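Local coordinates for proton-dependent oligopeptide transporter family protein (Xanthomonas campestris, PDB 6EI3) that probably couples proton movement to the uptake of small peptides across the membrane, as a major facilitator superfamily transporter captured in an auto-inhibited state, at residues I4-G9 against T183-L188. Residues are numbered along the deposited sequence; the frame is centred on the assembly and turned at random. Where two conformers were deposited one is given.
With 78M ((2S)-2,3-dihydroxypropyl(7Z)-pentadec-7-enoate), chain B.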
loop_
_atom_site.group_PDB
_atom_site.type_symbol
_atom_site.label_atom_id
_atom_site.label_comp_id
_atom_site.label_asym_id
_atom_site.label_seq_id
_atom_site.Cartn_x
_atom_site.Cartn_y
_atom_site.Cartn_z
ATOM N N ILE A 4 11.703 11.483 -21.814
ATOM C CA ILE A 4 10.709 11.686 -20.751
ATOM C C ILE A 4 9.227 11.438 -21.240
ATOM O O ILE A 4 8.493 10.769 -20.502
ATOM C CB ILE A 4 10.919 13.069 -20.045
ATOM C CG1 ILE A 4 12.235 13.068 -19.195
ATOM C CG2 ILE A 4 9.711 13.486 -19.181
ATOM C CD1 ILE A 4 12.298 11.982 -17.991
ATOM N N PRO A 5 8.786 11.837 -22.467
ATOM C CA PRO A 5 7.375 11.559 -22.865
ATOM C C PRO A 5 7.001 10.070 -22.885
ATOM O O PRO A 5 5.873 9.711 -22.566
ATOM C CB PRO A 5 7.273 12.189 -24.260
ATOM C CG PRO A 5 8.317 13.269 -24.270
ATOM C CD PRO A 5 9.459 12.678 -23.485
ATOM N N PHE A 6 7.956 9.198 -23.235
ATOM C CA PHE A 6 7.743 7.740 -23.266
ATOM C C PHE A 6 7.493 7.207 -21.859
ATOM O O PHE A 6 6.683 6.306 -21.698
ATOM C CB PHE A 6 8.932 7.021 -23.919
ATOM C CG PHE A 6 9.149 7.416 -25.365
ATOM C CD1 PHE A 6 8.438 6.795 -26.385
ATOM C CD2 PHE A 6 10.059 8.410 -25.702
ATOM C CE1 PHE A 6 8.628 7.171 -27.722
ATOM C CE2 PHE A 6 10.249 8.785 -27.033
ATOM C CZ PHE A 6 9.534 8.160 -28.036
ATOM N N ILE A 7 8.167 7.810 -20.846
ATOM C CA ILE A 7 8.031 7.475 -19.418
ATOM C C ILE A 7 6.672 7.967 -18.917
ATOM O O ILE A 7 5.988 7.251 -18.189
ATOM C CB ILE A 7 9.210 8.112 -18.604
ATOM C CG1 ILE A 7 10.606 7.590 -19.079
ATOM C CG2 ILE A 7 9.028 7.974 -17.075
ATOM C CD1 ILE A 7 10.901 6.129 -18.925
ATOM N N ILE A 8 6.279 9.212 -19.317
ATOM C CA ILE A 8 4.990 9.814 -18.907
ATOM C C ILE A 8 3.836 8.956 -19.484
ATOM O O ILE A 8 2.920 8.603 -18.742
ATOM C CB ILE A 8 4.902 11.328 -19.317
ATOM C CG1 ILE A 8 5.789 12.204 -18.393
ATOM C CG2 ILE A 8 3.443 11.843 -19.319
ATOM C CD1 ILE A 8 6.085 13.667 -18.942
ATOM N N GLY A 9 3.930 8.605 -20.773
ATOM C CA GLY A 9 2.950 7.768 -21.468
ATOM C C GLY A 9 2.761 6.420 -20.788
ATOM O O GLY A 9 1.641 6.007 -20.506
ATOM N N THR A 183 3.234 -0.763 -22.035
ATOM C CA THR A 183 4.450 -1.562 -22.283
ATOM C C THR A 183 5.054 -1.193 -23.637
ATOM O O THR A 183 6.273 -1.003 -23.724
ATOM C CB THR A 183 4.139 -3.075 -22.159
ATOM O OG1 THR A 183 3.511 -3.323 -20.903
ATOM C CG2 THR A 183 5.390 -3.950 -22.283
ATOM N N ALA A 184 4.196 -1.067 -24.687
ATOM C CA ALA A 184 4.640 -0.697 -26.030
ATOM C C ALA A 184 5.287 0.688 -26.033
ATOM O O ALA A 184 6.324 0.865 -26.670
ATOM C CB ALA A 184 3.467 -0.736 -27.022
ATOM N N VAL A 185 4.661 1.672 -25.352
ATOM C CA VAL A 185 5.168 3.045 -25.274
ATOM C C VAL A 185 6.535 3.076 -24.552
ATOM O O VAL A 185 7.472 3.700 -25.053
ATOM C CB VAL A 185 4.119 4.035 -24.688
ATOM C CG1 VAL A 185 4.770 5.351 -24.269
ATOM C CG2 VAL A 185 2.995 4.304 -25.702
ATOM N N PHE A 186 6.663 2.335 -23.429
ATOM C CA PHE A 186 7.932 2.257 -22.702
ATOM C C PHE A 186 9.030 1.734 -23.654
ATOM O O PHE A 186 10.054 2.381 -23.809
ATOM C CB PHE A 186 7.806 1.392 -21.419
ATOM C CG PHE A 186 9.048 1.413 -20.539
ATOM C CD1 PHE A 186 9.306 2.492 -19.691
ATOM C CD2 PHE A 186 9.944 0.348 -20.546
ATOM C CE1 PHE A 186 10.462 2.517 -18.890
ATOM C CE2 PHE A 186 11.069 0.354 -19.714
ATOM C CZ PHE A 186 11.326 1.442 -18.898
ATOM N N TRP A 187 8.747 0.626 -24.367
ATOM C CA TRP A 187 9.648 -0.011 -25.340
ATOM C C TRP A 187 10.023 0.926 -26.515
ATOM O O TRP A 187 11.164 0.908 -26.976
ATOM C CB TRP A 187 9.007 -1.328 -25.831
ATOM C CG TRP A 187 9.764 -2.042 -26.909
ATOM C CD1 TRP A 187 10.778 -2.943 -26.748
ATOM C CD2 TRP A 187 9.530 -1.942 -28.320
ATOM N NE1 TRP A 187 11.219 -3.380 -27.979
ATOM C CE2 TRP A 187 10.479 -2.771 -28.963
ATOM C CE3 TRP A 187 8.638 -1.192 -29.109
ATOM C CZ2 TRP A 187 10.541 -2.897 -30.359
ATOM C CZ3 TRP A 187 8.695 -1.325 -30.492
ATOM C CH2 TRP A 187 9.643 -2.161 -31.104
ATOM N N LEU A 188 9.090 1.780 -26.960
ATOM C CA LEU A 188 9.353 2.729 -28.051
ATOM C C LEU A 188 10.434 3.781 -27.718
ATOM O O LEU A 188 11.065 4.297 -28.621
ATOM C CB LEU A 188 8.044 3.398 -28.532
ATOM C CG LEU A 188 7.185 2.547 -29.494
ATOM C CD1 LEU A 188 5.747 3.003 -29.497
ATOM C CD2 LEU A 188 7.727 2.597 -30.919
HETATM O O21 78M B . 16.304 -5.134 -22.150
HETATM C C20 78M B . 16.566 -6.488 -22.489
HETATM C C18 78M B . 15.280 -7.253 -22.698
HETATM O O19 78M B . 15.545 -8.660 -22.660
HETATM C C17 78M B . 14.602 -6.892 -23.997
HETATM O O2 78M B . 13.312 -7.547 -23.962
HETATM C C1 78M B . 12.430 -7.233 -24.917
HETATM O O1 78M B . 12.608 -6.371 -25.740
HETATM C C2 78M B . 11.210 -8.109 -24.833
HETATM C C3 78M B . 10.061 -7.721 -25.764
HETATM C C4 78M B . 9.337 -6.445 -25.350
HETATM C C5 78M B . 8.076 -6.162 -26.147
HETATM C C6 78M B . 7.553 -4.738 -25.992
HETATM C C7 78M B . 6.131 -4.560 -26.443
HETATM C C8 78M B . 5.674 -4.316 -27.667
HETATM C C9 78M B . 6.452 -4.169 -28.948
HETATM C C10 78M B . 5.563 -3.822 -30.149
HETATM C C11 78M B . 5.179 -2.349 -30.244
HETATM C C12 78M B . 3.946 -2.068 -31.091
HETATM C C13 78M B . 3.687 -0.583 -31.337
HETATM C C15 78M B . 1.236 -0.069 -30.777
HETATM C C14 78M B . 2.294 -0.246 -31.863
#
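F6 and V185 meet between two nearly antiparallel helical segments, whose axes approach to 8.1 Å at 168°. The V185 methyl CG1, anti to its backbone N (chi1 165°), presses on the F6 backbone, 3.3 Å from F6 O. G9, which has no side chain, leaves its CA facing this methyl, 4.1 Å from V185 CG1. The F6 ring lies beside the V185-L188 backbone: the V185 carbonyl oxygen sits at its edge, 3.5 Å from CD1, while CE1 comes 3.9 Å from L188 CB. Alongside, I7 and F186 run side by side, pointing the same way; in the conformer given, I7 CD1 is 3.6 Å from F186 CE1. The Y193 hydroxyl is hydrogen-bonded to F186 O, and its ring meets the F186 ring, which also meets that of Y76. On another side of the 183-188 segment, W187 lays one ring face against the acyl chain of the monoacylglycerol 78M, with W187 CG 3.6 Å from C6. Helix 4-22 is thereby joined to helix 168-188, with helices 121-127 and 137-165 packed on the former and helix 62-95 on the latter.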